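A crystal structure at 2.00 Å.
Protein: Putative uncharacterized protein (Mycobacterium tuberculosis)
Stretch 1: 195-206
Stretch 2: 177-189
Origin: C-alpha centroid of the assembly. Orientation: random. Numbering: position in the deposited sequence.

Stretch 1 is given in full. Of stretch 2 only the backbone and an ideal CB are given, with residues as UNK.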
# COMPACT_ATOMS: atom_id res chain seq x y z
N SER A 195 5.93 -10.44 15.95
CA SER A 195 5.08 -9.98 17.05
C SER A 195 4.10 -8.93 16.55
O SER A 195 2.95 -8.88 16.98
CB SER A 195 5.94 -9.42 18.19
OG SER A 195 6.78 -10.43 18.72
N TYR A 196 4.56 -8.09 15.63
CA TYR A 196 3.67 -7.07 15.09
C TYR A 196 2.69 -7.71 14.11
O TYR A 196 1.50 -7.39 14.11
CB TYR A 196 4.46 -5.96 14.38
CG TYR A 196 3.58 -4.96 13.66
CD1 TYR A 196 2.95 -3.92 14.35
CD2 TYR A 196 3.34 -5.09 12.29
CE1 TYR A 196 2.10 -3.02 13.69
CE2 TYR A 196 2.50 -4.21 11.62
CZ TYR A 196 1.88 -3.18 12.32
OH TYR A 196 1.05 -2.33 11.63
N ALA A 197 3.18 -8.63 13.28
CA ALA A 197 2.31 -9.31 12.32
C ALA A 197 1.17 -10.02 13.06
O ALA A 197 0.01 -9.96 12.63
CB ALA A 197 3.12 -10.32 11.50
N ASP A 198 1.51 -10.67 14.17
CA ASP A 198 0.54 -11.39 14.99
C ASP A 198 -0.48 -10.43 15.59
O ASP A 198 -1.68 -10.68 15.57
CB ASP A 198 1.27 -12.14 16.11
CG ASP A 198 0.32 -12.81 17.09
OD1 ASP A 198 -0.36 -13.77 16.68
OD2 ASP A 198 0.26 -12.37 18.26
N TRP A 199 0.02 -9.33 16.15
CA TRP A 199 -0.83 -8.32 16.75
C TRP A 199 -1.79 -7.77 15.70
O TRP A 199 -3.00 -7.68 15.92
CB TRP A 199 0.03 -7.19 17.32
CG TRP A 199 -0.76 -6.04 17.89
CD1 TRP A 199 -1.30 -5.96 19.14
CD2 TRP A 199 -1.13 -4.83 17.22
NE1 TRP A 199 -1.98 -4.77 19.29
CE2 TRP A 199 -1.89 -4.06 18.13
CE3 TRP A 199 -0.89 -4.32 15.93
CZ2 TRP A 199 -2.42 -2.81 17.79
CZ3 TRP A 199 -1.41 -3.08 15.60
CH2 TRP A 199 -2.17 -2.34 16.53
N LEU A 200 -1.25 -7.41 14.54
CA LEU A 200 -2.06 -6.86 13.47
C LEU A 200 -3.17 -7.81 13.02
O LEU A 200 -4.28 -7.36 12.71
CB LEU A 200 -1.17 -6.47 12.28
CG LEU A 200 -1.84 -5.71 11.13
CD1 LEU A 200 -2.47 -4.42 11.66
CD2 LEU A 200 -0.79 -5.40 10.07
N SER A 201 -2.88 -9.11 13.00
CA SER A 201 -3.87 -10.09 12.57
C SER A 201 -5.09 -10.14 13.50
O SER A 201 -6.13 -10.67 13.13
CB SER A 201 -3.24 -11.48 12.48
OG SER A 201 -3.10 -12.07 13.75
N ARG A 202 -4.95 -9.59 14.70
CA ARG A 202 -6.03 -9.58 15.68
C ARG A 202 -6.75 -8.23 15.77
O ARG A 202 -7.70 -8.08 16.54
CB ARG A 202 -5.48 -9.93 17.07
CG ARG A 202 -5.00 -11.37 17.22
CD ARG A 202 -4.43 -11.64 18.61
NE ARG A 202 -2.99 -11.36 18.70
CZ ARG A 202 -2.45 -10.41 19.46
NH1 ARG A 202 -3.22 -9.62 20.20
NH2 ARG A 202 -1.14 -10.25 19.48
N GLN A 203 -6.31 -7.25 14.99
CA GLN A 203 -6.90 -5.92 15.04
C GLN A 203 -8.08 -5.65 14.14
O GLN A 203 -8.25 -6.28 13.10
CB GLN A 203 -5.84 -4.86 14.73
CG GLN A 203 -4.61 -4.90 15.62
CD GLN A 203 -4.98 -4.94 17.09
OE1 GLN A 203 -5.61 -4.02 17.61
NE2 GLN A 203 -4.58 -6.01 17.76
N ASP A 204 -8.91 -4.70 14.57
CA ASP A 204 -10.04 -4.27 13.78
C ASP A 204 -9.48 -3.13 12.92
O ASP A 204 -9.04 -2.11 13.45
CB ASP A 204 -11.16 -3.74 14.69
CG ASP A 204 -12.21 -2.97 13.92
OD1 ASP A 204 -12.43 -3.30 12.73
OD2 ASP A 204 -12.82 -2.05 14.51
N TRP A 205 -9.46 -3.33 11.61
CA TRP A 205 -8.92 -2.33 10.70
C TRP A 205 -9.88 -1.18 10.40
O TRP A 205 -9.49 -0.21 9.76
CB TRP A 205 -8.56 -2.96 9.35
CG TRP A 205 -7.35 -3.86 9.31
CD1 TRP A 205 -7.29 -5.17 9.68
CD2 TRP A 205 -6.08 -3.54 8.73
NE1 TRP A 205 -6.06 -5.70 9.36
CE2 TRP A 205 -5.30 -4.72 8.77
CE3 TRP A 205 -5.53 -2.38 8.17
CZ2 TRP A 205 -3.99 -4.77 8.27
CZ3 TRP A 205 -4.23 -2.43 7.67
CH2 TRP A 205 -3.48 -3.62 7.72
N THR A 206 -11.12 -1.28 10.85
CA THR A 206 -12.09 -0.25 10.53
C THR A 206 -11.65 1.19 10.81
O THR A 206 -11.78 2.05 9.95
CB THR A 206 -13.44 -0.53 11.20
OG1 THR A 206 -13.85 -1.87 10.89
CG2 THR A 206 -14.50 0.43 10.67
N UNK A 177 -1.12 5.71 2.82
CA UNK A 177 -2.10 6.41 3.65
C UNK A 177 -2.28 5.67 4.98
O UNK A 177 -2.28 6.30 6.03
CB UNK A 177 -3.44 6.53 2.92
N UNK A 178 -2.40 4.35 4.92
CA UNK A 178 -2.60 3.54 6.12
C UNK A 178 -1.44 3.63 7.11
O UNK A 178 -1.63 3.40 8.31
CB UNK A 178 -2.81 2.08 5.72
N UNK A 179 -0.25 3.95 6.62
CA UNK A 179 0.91 4.08 7.50
C UNK A 179 0.65 5.17 8.54
O UNK A 179 1.26 5.16 9.60
CB UNK A 179 2.17 4.40 6.69
N UNK A 180 -0.24 6.10 8.22
CA UNK A 180 -0.55 7.18 9.16
C UNK A 180 -1.10 6.62 10.47
O UNK A 180 -0.94 7.23 11.53
CB UNK A 180 -1.55 8.16 8.54
N UNK A 181 -1.74 5.45 10.38
CA UNK A 181 -2.33 4.76 11.53
C UNK A 181 -1.41 3.64 12.03
O UNK A 181 -1.75 2.94 12.99
CB UNK A 181 -3.70 4.19 11.16
N UNK A 182 -0.27 3.49 11.39
CA UNK A 182 0.69 2.44 11.73
C UNK A 182 0.07 1.04 11.66
O UNK A 182 0.47 0.13 12.39
CB UNK A 182 1.25 2.69 13.13
N UNK A 183 -0.92 0.89 10.78
CA UNK A 183 -1.59 -0.40 10.53
C UNK A 183 -1.28 -0.70 9.07
O UNK A 183 -1.87 -0.10 8.17
CB UNK A 183 -3.09 -0.36 10.81
N UNK A 184 -0.37 -1.63 8.83
CA UNK A 184 0.03 -1.95 7.46
C UNK A 184 0.74 -3.29 7.38
O UNK A 184 1.50 -3.65 8.27
CB UNK A 184 0.94 -0.85 6.90
N UNK A 185 0.48 -4.05 6.32
CA UNK A 185 1.15 -5.33 6.16
C UNK A 185 2.48 -5.15 5.43
O UNK A 185 3.18 -6.12 5.13
CB UNK A 185 0.25 -6.31 5.40
N UNK A 186 2.85 -3.90 5.16
CA UNK A 186 4.11 -3.62 4.48
C UNK A 186 5.29 -3.90 5.41
O UNK A 186 6.34 -4.39 4.98
CB UNK A 186 4.15 -2.17 3.99
N UNK A 187 5.11 -3.61 6.69
CA UNK A 187 6.18 -3.78 7.67
C UNK A 187 6.71 -5.20 7.77
O UNK A 187 7.92 -5.42 7.72
CB UNK A 187 5.69 -3.34 9.05
N UNK A 188 5.81 -6.17 7.91
CA UNK A 188 6.21 -7.56 8.05
C UNK A 188 6.79 -8.17 6.77
O UNK A 188 7.39 -9.24 6.81
CB UNK A 188 5.01 -8.39 8.51
N UNK A 189 6.62 -7.48 5.64
CA UNK A 189 7.16 -7.96 4.37
C UNK A 189 8.53 -7.35 4.09
O UNK A 189 9.19 -7.69 3.11
CB UNK A 189 6.20 -7.64 3.23

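Positions 177, 179, 180 and 181 place nothing of stretch 1 within 5.5 Å of their ideal CB atoms, so this contact sets no rule for them; they are Leu177, Arg179, Gln180 and Ser181.

Position 178 is helical, and its CB points toward stretch 1, 5.1 Å from Trp205 CZ3. The indole of Trp205 invites an apolar chain of moderate length, such as leucine, methionine or isoleucine. It is Leu178, whose CD1 lies 4.5 Å from Trp205 CZ3.

Position 182 has phi/psi of 57/30, a left-handed conformation that glycine or asparagine adopts most easily. Its CB points sideways, and its carbonyl O does the work, accepting from Tyr196 OH at 2.6 Å. The residue is Leu182; the bond uses its backbone carbonyl and so does not itself call for a particular side chain.

Position 183 is extended. Its CB lies 3.9 Å from Trp205 CZ3 and 4.2 Å from Leu200 CD1, with the Trp199 ring and the Gln203 amide further along. A flat side chain suits such a slot, and a polar edge could use the amide: histidine, phenylalanine, tyrosine or perhaps glutamine. His183 fills it. Trp199 CZ3 lies over one face of the imidazole, Gln203 CB at its edge. His183 ND1 donates to Ser181 O at 2.7 Å, which helps orient the ring, and His183 NE2 lies 2.7 Å from a water O that donates to Gln203 OE1.

At position 184 CB points away, while the backbone N donates to Tyr196 OH at 3.2 Å. That hydroxyl thus both gives and receives. The contact rests on the backbone N and leaves the choice of side chain open; Ser184 turns its OG to the side chain of position 186.

Position 185 has CB sideways, 4.9 Å from Leu200 CD2 and 5.2 Å from Trp205 CH2. Valine, isoleucine or leucine could bridge the two. Val185 does so through CG1, 4.1 Å from Leu200 CD2 and 4.2 Å from Trp205 CZ2.

Position 186 has no contact with stretch 1. It is Ser186, whose OG is hydrogen-bonded to Ser184 OG at 2.8 Å; either could be the donor.

Position 187 aims its CB toward Tyr196, 4.2 Å from CE2, so an aromatic or a large aliphatic chain would suit. Tyr187 sets its edge toward the Tyr196 face, offset, with planes at 78°.

Position 188 points toward Ala197, whose CB is 4.0 Å from the ideal CB. The small alanine leaves room for a long chain, apolar or polar, and Ala197 O is an acceptor that only a long side chain, or a water between, could use. Glu188 passes its OE1 within 3.5 Å of Ala197 CB; one water O donates to both Glu188 OE1, at 2.7 Å, and Ala197 O, at 2.8 Å.

Position 189 is out of reach, and Ala189 ends the stretch.

Stretch 2 (177-189) LLRQSLHSVSYEA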
# COMPACT_ATOMS: atom_id res chain seq x y z
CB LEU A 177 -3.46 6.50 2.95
CG LEU A 177 -3.55 7.36 1.69
CD1 LEU A 177 -4.95 7.26 1.12
CD2 LEU A 177 -3.23 8.82 2.03
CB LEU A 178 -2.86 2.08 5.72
CG LEU A 178 -4.15 1.85 4.91
CD1 LEU A 178 -4.11 0.48 4.28
CD2 LEU A 178 -5.37 2.01 5.81
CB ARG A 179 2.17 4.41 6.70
CG ARG A 179 2.11 5.75 5.99
CD ARG A 179 3.40 6.12 5.26
NE ARG A 179 3.18 7.33 4.47
CZ ARG A 179 4.11 8.23 4.17
NH1 ARG A 179 5.36 8.08 4.59
NH2 ARG A 179 3.79 9.29 3.44
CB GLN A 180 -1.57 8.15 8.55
CG GLN A 180 -1.03 9.00 7.41
CD GLN A 180 -1.99 10.09 6.99
OE1 GLN A 180 -2.93 10.43 7.72
NE2 GLN A 180 -1.76 10.67 5.81
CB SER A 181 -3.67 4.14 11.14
OG SER A 181 -4.56 5.09 10.61
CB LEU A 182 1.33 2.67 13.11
CG LEU A 182 2.45 3.73 13.20
CD1 LEU A 182 3.47 3.53 12.08
CD2 LEU A 182 1.85 5.12 13.12
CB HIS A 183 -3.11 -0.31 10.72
CG HIS A 183 -3.54 -0.34 12.16
ND1 HIS A 183 -3.29 0.69 13.04
CD2 HIS A 183 -4.24 -1.26 12.86
CE1 HIS A 183 -3.82 0.40 14.21
NE2 HIS A 183 -4.40 -0.78 14.13
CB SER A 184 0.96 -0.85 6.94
OG SER A 184 1.48 -1.17 5.66
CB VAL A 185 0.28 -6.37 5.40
CG1 VAL A 185 -0.93 -6.74 6.24
CG2 VAL A 185 -0.15 -5.83 4.05
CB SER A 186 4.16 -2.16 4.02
OG SER A 186 4.19 -1.27 5.12
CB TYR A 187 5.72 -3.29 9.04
CG TYR A 187 5.27 -1.85 9.03
CD1 TYR A 187 6.09 -0.85 8.53
CD2 TYR A 187 4.00 -1.50 9.50
CE1 TYR A 187 5.66 0.48 8.48
CE2 TYR A 187 3.56 -0.18 9.45
CZ TYR A 187 4.39 0.80 8.94
OH TYR A 187 3.95 2.10 8.87
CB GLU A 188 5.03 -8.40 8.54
CG GLU A 188 3.94 -8.62 7.52
CD GLU A 188 2.68 -9.16 8.16
OE1 GLU A 188 2.00 -8.39 8.86
OE2 GLU A 188 2.39 -10.36 7.97
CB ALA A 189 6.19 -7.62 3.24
O HOH W 1 -5.75 -1.51 16.41
O HOH W 2 -0.29 -9.46 9.86
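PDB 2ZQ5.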